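Local coordinates for protein putative phosphoenolpyruvate-dependent sugar phosphotransferase system (PTS) permease (Klebsiella pneumoniae subsp. pneumoniae, PDB 3MTQ) that is a putative sugar phosphotransferase system component of the fructose IIA type, probably passing phosphoryl groups in phosphoenolpyruvate-dependent sugar uptake, at residues L63-F74 with E94-P102. Sequence-based numbering, arbitrary orientation. Where two conformers were deposited one is given.
Sequences LTQQVEALVARF and EFVRFLSRP
V67 and V71 of helix 63-72 pack against the rings of F95 and F98. The contact joins this helix to the weakly bonded end of helix 90-96 and the 3-10 turn and loop that follow, in an alpha/beta fold with a parallel sheet of strand order 2-1-3-4, as expected of the mannose-type EIIA family. CG1 of V67 sits over one face of the F95 ring, 3.8 Å from its centroid and 17° off the normal, in a CH-pi contact. The same methyl also reaches F98, with V67 CG1 3.6 Å from F98 CE2. One turn on, V71 divides its branches. Its CG2 stands over the centre of the F98 ring in a second CH-pi contact. Its CG1, anti to the backbone N (chi1 176°), lies over one face of the R101 guanidinium. The aliphatic CD of R97 covers the opposite face of F98, which is thus held between V71 and R97. On the inner side, F95 continues onto V82 and T84 of strand 79-84, and V67 onto L53 of strand 50-55.

Polar groups line the outer margin. T64 OG1 donates to E94 OE1 at 2.9 Å, reaching it from above the carboxylate plane. E68 and R101 each have two conformers, and their contacts here belong to one of them. E68 OE2 hangs over one face of the R97 guanidinium, 3.4 Å from R97 NE. The E68 carboxylate and R97 guanidinium planes are 80° apart and no N-H points at the oxygen, so this salt bridge rests on charge alone.

At the far end, R101 bends at chi3 and ties the loop after helix 90-96 to the backbone of A72 and F74. A water accepts from R101 NH1 and donates to the carbonyls of A72 and F74. R101 NH2 donates directly to F74 O at 2.7 Å, with that oxygen almost in the guanidinium plane.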
ATOM      1  N   LEU A  63       3.427 -22.109   0.036  1.00 43.35           N
ATOM      2  CA  LEU A  63       4.054 -20.813   0.185  1.00 41.47           C
ATOM      3  C   LEU A  63       5.525 -20.943   0.516  1.00 39.33           C
ATOM      4  O   LEU A  63       6.348 -20.266  -0.081  1.00 38.62           O
ATOM      5  CB  LEU A  63       3.349 -20.032   1.300  1.00 41.46           C
ATOM      6  CG  LEU A  63       3.588 -18.532   1.334  1.00 41.75           C
ATOM      7  CD1 LEU A  63       3.394 -17.909  -0.029  1.00 40.07           C
ATOM      8  CD2 LEU A  63       2.661 -17.886   2.381  1.00 40.09           C
ATOM      9  N   THR A  64       5.844 -21.783   1.490  1.00 36.88           N
ATOM     10  CA  THR A  64       7.221 -21.931   1.911  1.00 36.57           C
ATOM     11  C   THR A  64       8.150 -22.225   0.744  1.00 36.32           C
ATOM     12  O   THR A  64       9.211 -21.601   0.654  1.00 35.09           O
ATOM     13  CB  THR A  64       7.415 -22.989   2.990  1.00 36.65           C
ATOM     14  OG1 THR A  64       6.546 -22.698   4.086  1.00 37.55           O
ATOM     15  CG2 THR A  64       8.882 -22.967   3.490  1.00 36.40           C
ATOM     16  N   GLN A  65       7.743 -23.127  -0.158  1.00 35.22           N
ATOM     17  CA  GLN A  65       8.564 -23.431  -1.351  1.00 35.63           C
ATOM     18  C   GLN A  65       8.625 -22.294  -2.375  1.00 35.08           C
ATOM     19  O   GLN A  65       9.700 -22.024  -2.931  1.00 35.37           O
ATOM     20  CB  GLN A  65       8.116 -24.739  -2.026  1.00 35.70           C
ATOM     21  CG  GLN A  65       7.385 -24.553  -3.332  1.00 35.70           C
ATOM     22  N   GLN A  66       7.476 -21.658  -2.630  1.00 34.92           N
ATOM     23  CA  GLN A  66       7.361 -20.461  -3.466  1.00 34.18           C
ATOM     24  C   GLN A  66       8.376 -19.448  -2.941  1.00 32.81           C
ATOM     25  O   GLN A  66       9.231 -18.981  -3.666  1.00 32.67           O
ATOM     26  CB  GLN A  66       5.908 -19.912  -3.412  1.00 34.53           C
ATOM     27  CG  GLN A  66       5.498 -18.750  -4.403  1.00 36.97           C
ATOM     28  CD  GLN A  66       3.992 -18.375  -4.328  1.00 38.99           C
ATOM     29  OE1 GLN A  66       3.301 -18.797  -3.428  1.00 40.01           O
ATOM     30  NE2 GLN A  66       3.507 -17.535  -5.265  1.00 41.30           N
ATOM     31  N   VAL A  67       8.323 -19.165  -1.652  1.00 31.60           N
ATOM     32  CA  VAL A  67       9.218 -18.164  -1.073  1.00 30.43           C
ATOM     33  C   VAL A  67      10.698 -18.543  -1.163  1.00 30.42           C
ATOM     34  O   VAL A  67      11.499 -17.738  -1.669  1.00 30.40           O
ATOM     35  CB  VAL A  67       8.825 -17.824   0.403  1.00 29.59           C
ATOM     36  CG1 VAL A  67       9.871 -16.911   1.041  1.00 27.77           C
ATOM     37  CG2 VAL A  67       7.472 -17.133   0.421  1.00 28.37           C
ATOM     38  N   GLU A  68      11.064 -19.735  -0.682  1.00 30.38           N
ATOM     39  CA  GLU A  68      12.466 -20.178  -0.620  0.50 31.09           C
ATOM     40  C   GLU A  68      13.100 -20.254  -2.010  1.00 31.49           C
ATOM     41  O   GLU A  68      14.297 -19.969  -2.188  1.00 30.92           O
ATOM     42  CB  GLU A  68      12.607 -21.557   0.086  0.50 31.45           C
ATOM     43  CG  GLU A  68      12.380 -21.577   1.635  0.50 30.97           C
ATOM     44  CD  GLU A  68      13.258 -22.607   2.363  0.50 30.80           C
ATOM     45  OE1 GLU A  68      13.660 -23.597   1.724  0.50 31.87           O
ATOM     46  OE2 GLU A  68      13.562 -22.433   3.570  0.50 28.69           O
ATOM     47  N   ALA A  69      12.297 -20.687  -2.982  1.00 31.40           N
ATOM     48  CA  ALA A  69      12.759 -20.827  -4.351  1.00 31.74           C
ATOM     49  C   ALA A  69      13.049 -19.461  -4.976  1.00 31.43           C
ATOM     50  O   ALA A  69      14.053 -19.313  -5.657  1.00 31.84           O
ATOM     51  CB  ALA A  69      11.708 -21.582  -5.177  1.00 31.13           C
ATOM     52  N   LEU A  70      12.169 -18.475  -4.746  1.00 30.61           N
ATOM     53  CA  LEU A  70      12.388 -17.121  -5.244  1.00 29.98           C
ATOM     54  C   LEU A  70      13.664 -16.492  -4.674  1.00 29.71           C
ATOM     55  O   LEU A  70      14.479 -15.963  -5.434  1.00 28.19           O
ATOM     56  CB  LEU A  70      11.196 -16.213  -4.970  1.00 30.17           C
ATOM     57  CG  LEU A  70      11.347 -14.735  -5.359  1.00 28.73           C
ATOM     58  CD1 LEU A  70      11.575 -14.585  -6.887  1.00 27.34           C
ATOM     59  CD2 LEU A  70      10.140 -13.937  -4.920  1.00 31.32           C
ATOM     60  N   VAL A  71      13.845 -16.563  -3.354  1.00 29.42           N
ATOM     61  CA  VAL A  71      15.011 -15.940  -2.707  1.00 29.05           C
ATOM     62  C   VAL A  71      16.328 -16.608  -3.109  1.00 28.90           C
ATOM     63  O   VAL A  71      17.337 -15.935  -3.339  1.00 27.53           O
ATOM     64  CB  VAL A  71      14.860 -15.985  -1.161  1.00 29.52           C
ATOM     65  CG1 VAL A  71      16.099 -15.433  -0.445  1.00 29.16           C
ATOM     66  CG2 VAL A  71      13.584 -15.264  -0.758  1.00 27.68           C
ATOM     67  N   ALA A  72      16.301 -17.939  -3.178  1.00 28.47           N
ATOM     68  CA  ALA A  72      17.448 -18.760  -3.590  1.00 28.98           C
ATOM     69  C   ALA A  72      18.006 -18.362  -4.962  1.00 28.62           C
ATOM     70  O   ALA A  72      19.155 -18.656  -5.263  1.00 28.27           O
ATOM     71  CB  ALA A  72      17.063 -20.278  -3.583  1.00 28.36           C
ATOM     72  N   ARG A  73      17.195 -17.686  -5.776  1.00 29.04           N
ATOM     73  CA  ARG A  73      17.623 -17.209  -7.084  1.00 29.68           C
ATOM     74  C   ARG A  73      18.675 -16.080  -7.064  1.00 28.28           C
ATOM     75  O   ARG A  73      19.386 -15.904  -8.045  1.00 27.87           O
ATOM     76  CB  ARG A  73      16.436 -16.665  -7.865  1.00 30.46           C
ATOM     77  CG  ARG A  73      15.467 -17.669  -8.523  1.00 35.49           C
ATOM     78  CD  ARG A  73      14.459 -16.840  -9.364  1.00 41.21           C
ATOM     79  NE  ARG A  73      15.149 -15.708 -10.019  1.00 46.15           N
ATOM     80  CZ  ARG A  73      14.559 -14.664 -10.615  1.00 48.41           C
ATOM     81  NH1 ARG A  73      13.237 -14.574 -10.720  1.00 50.02           N
ATOM     82  NH2 ARG A  73      15.315 -13.710 -11.144  1.00 48.91           N
ATOM     83  N   PHE A  74      18.735 -15.307  -5.962  1.00 26.53           N
ATOM     84  CA  PHE A  74      19.567 -14.106  -5.860  1.00 26.29           C
ATOM     85  C   PHE A  74      20.925 -14.406  -5.210  1.00 25.45           C
ATOM     86  O   PHE A  74      20.960 -15.028  -4.136  1.00 25.70           O
ATOM     87  CB  PHE A  74      18.821 -13.043  -5.042  1.00 26.34           C
ATOM     88  CG  PHE A  74      17.530 -12.595  -5.686  1.00 25.04           C
ATOM     89  CD1 PHE A  74      16.317 -13.152  -5.313  1.00 22.36           C
ATOM     90  CD2 PHE A  74      17.545 -11.670  -6.702  1.00 28.25           C
ATOM     91  CE1 PHE A  74      15.145 -12.751  -5.908  1.00 24.79           C
ATOM     92  CE2 PHE A  74      16.355 -11.293  -7.339  1.00 29.06           C
ATOM     93  CZ  PHE A  74      15.163 -11.837  -6.930  1.00 26.86           C
ATOM     94  N   GLU A  94       6.765 -15.877   6.384  1.00 22.06           N
ATOM     95  CA  GLU A  94       7.609 -16.744   5.629  1.00 22.55           C
ATOM     96  C   GLU A  94       8.990 -16.152   5.302  1.00 24.18           C
ATOM     97  O   GLU A  94       9.926 -16.903   5.049  1.00 24.41           O
ATOM     98  CB  GLU A  94       6.870 -17.148   4.333  1.00 22.42           C
ATOM     99  CG  GLU A  94       5.732 -18.042   4.575  1.00 25.28           C
ATOM    100  CD  GLU A  94       6.182 -19.403   5.097  1.00 28.29           C
ATOM    101  OE1 GLU A  94       7.212 -19.946   4.614  1.00 32.61           O
ATOM    102  OE2 GLU A  94       5.516 -19.907   6.007  1.00 31.30           O
ATOM    103  N   PHE A  95       9.140 -14.820   5.353  1.00 24.37           N
ATOM    104  CA  PHE A  95      10.396 -14.169   4.993  1.00 24.33           C
ATOM    105  C   PHE A  95      11.304 -13.903   6.193  1.00 24.08           C
ATOM    106  O   PHE A  95      12.517 -13.748   6.026  1.00 23.42           O
ATOM    107  CB  PHE A  95      10.135 -12.842   4.273  1.00 24.62           C
ATOM    108  CG  PHE A  95       9.774 -13.000   2.831  1.00 26.50           C
ATOM    109  CD1 PHE A  95      10.762 -13.184   1.891  1.00 26.80           C
ATOM    110  CD2 PHE A  95       8.448 -12.978   2.422  1.00 25.96           C
ATOM    111  CE1 PHE A  95      10.427 -13.348   0.547  1.00 27.57           C
ATOM    112  CE2 PHE A  95       8.107 -13.140   1.101  1.00 25.64           C
ATOM    113  CZ  PHE A  95       9.090 -13.315   0.155  1.00 26.36           C
ATOM    114  N   VAL A  96      10.728 -13.922   7.392  1.00 23.96           N
ATOM    115  CA  VAL A  96      11.491 -13.693   8.619  1.00 25.01           C
ATOM    116  C   VAL A  96      12.714 -14.634   8.756  1.00 25.64           C
ATOM    117  O   VAL A  96      13.755 -14.251   9.293  1.00 24.70           O
ATOM    118  CB  VAL A  96      10.521 -13.737   9.826  1.00 25.64           C
ATOM    119  CG1 VAL A  96      11.229 -13.839  11.177  1.00 27.12           C
ATOM    120  CG2 VAL A  96       9.607 -12.523   9.751  1.00 24.52           C
ATOM    121  N   ARG A  97      12.617 -15.828   8.177  1.00 26.90           N
ATOM    122  CA  ARG A  97      13.693 -16.819   8.294  1.00 27.81           C
ATOM    123  C   ARG A  97      14.958 -16.377   7.574  1.00 28.15           C
ATOM    124  O   ARG A  97      16.052 -16.830   7.903  1.00 28.02           O
ATOM    125  CB  ARG A  97      13.249 -18.184   7.747  1.00 28.52           C
ATOM    126  CG  ARG A  97      12.608 -18.130   6.412  1.00 29.67           C
ATOM    127  CD  ARG A  97      12.847 -19.359   5.564  1.00 33.48           C
ATOM    128  NE  ARG A  97      13.044 -20.580   6.341  1.00 38.22           N
ATOM    129  CZ  ARG A  97      12.115 -21.497   6.611  1.00 41.24           C
ATOM    130  NH1 ARG A  97      12.449 -22.573   7.336  1.00 40.51           N
ATOM    131  NH2 ARG A  97      10.869 -21.362   6.176  1.00 43.70           N
ATOM    132  N   PHE A  98      14.807 -15.522   6.561  1.00 28.83           N
ATOM    133  CA  PHE A  98      15.939 -15.061   5.745  1.00 28.82           C
ATOM    134  C   PHE A  98      16.756 -13.931   6.330  1.00 29.35           C
ATOM    135  O   PHE A  98      17.754 -13.507   5.731  1.00 28.88           O
ATOM    136  CB  PHE A  98      15.476 -14.681   4.343  1.00 29.53           C
ATOM    137  CG  PHE A  98      14.857 -15.808   3.620  1.00 27.91           C
ATOM    138  CD1 PHE A  98      15.639 -16.732   2.963  1.00 30.80           C
ATOM    139  CD2 PHE A  98      13.478 -15.983   3.633  1.00 31.69           C
ATOM    140  CE1 PHE A  98      15.047 -17.806   2.287  1.00 26.97           C
ATOM    141  CE2 PHE A  98      12.885 -17.054   2.968  1.00 30.12           C
ATOM    142  CZ  PHE A  98      13.690 -17.967   2.299  1.00 28.36           C
ATOM    143  N   LEU A  99      16.423 -13.485   7.525  1.00 29.50           N
ATOM    144  CA  LEU A  99      17.300 -12.518   8.168  1.00 30.30           C
ATOM    145  C   LEU A  99      18.726 -13.093   8.458  1.00 31.16           C
ATOM    146  O   LEU A  99      19.611 -12.362   8.913  1.00 32.01           O
ATOM    147  CB  LEU A  99      16.639 -11.974   9.444  1.00 30.20           C
ATOM    148  CG  LEU A  99      15.254 -11.316   9.312  1.00 31.37           C
ATOM    149  CD1 LEU A  99      14.592 -11.123  10.667  1.00 30.51           C
ATOM    150  CD2 LEU A  99      15.327  -9.990   8.525  1.00 31.24           C
ATOM    151  N   SER A 100      18.942 -14.401   8.263  1.00 31.31           N
ATOM    152  CA  SER A 100      20.311 -14.966   8.319  1.00 31.03           C
ATOM    153  C   SER A 100      21.090 -14.820   6.984  1.00 30.56           C
ATOM    154  O   SER A 100      22.298 -15.093   6.939  1.00 31.10           O
ATOM    155  CB  SER A 100      20.294 -16.443   8.744  1.00 31.42           C
ATOM    156  OG  SER A 100      19.403 -17.200   7.941  1.00 30.91           O
ATOM    157  N   ARG A 101      20.417 -14.411   5.904  1.00 29.40           N
ATOM    158  CA  ARG A 101      21.100 -14.137   4.629  0.50 28.78           C
ATOM    159  C   ARG A 101      21.903 -12.858   4.759  1.00 28.26           C
ATOM    160  O   ARG A 101      21.443 -11.896   5.361  1.00 28.57           O
ATOM    161  CB  ARG A 101      20.116 -13.983   3.451  0.50 28.05           C
ATOM    162  CG  ARG A 101      19.692 -15.274   2.738  0.50 26.73           C
ATOM    163  CD  ARG A 101      18.679 -15.034   1.618  0.50 21.21           C
ATOM    164  NE  ARG A 101      19.244 -14.355   0.453  0.50 19.40           N
ATOM    165  CZ  ARG A 101      19.683 -14.952  -0.653  0.50 17.72           C
ATOM    166  NH1 ARG A 101      19.622 -16.275  -0.775  0.50 16.43           N
ATOM    167  NH2 ARG A 101      20.174 -14.204  -1.651  0.50 16.00           N
ATOM    168  N   PRO A 102      23.110 -12.822   4.182  1.00 28.06           N
ATOM    169  CA  PRO A 102      23.743 -11.517   4.135  1.00 27.20           C
ATOM    170  C   PRO A 102      23.027 -10.602   3.125  1.00 26.22           C
ATOM    171  O   PRO A 102      22.436 -11.066   2.134  1.00 24.14           O
ATOM    172  CB  PRO A 102      25.162 -11.822   3.662  1.00 27.89           C
ATOM    173  CG  PRO A 102      25.027 -12.973   2.819  1.00 28.40           C
ATOM    174  CD  PRO A 102      23.941 -13.836   3.506  1.00 27.67           C
TER
HETATM  175  O   HOH W   1      20.883 -17.538  -3.235  1.00 35.91           O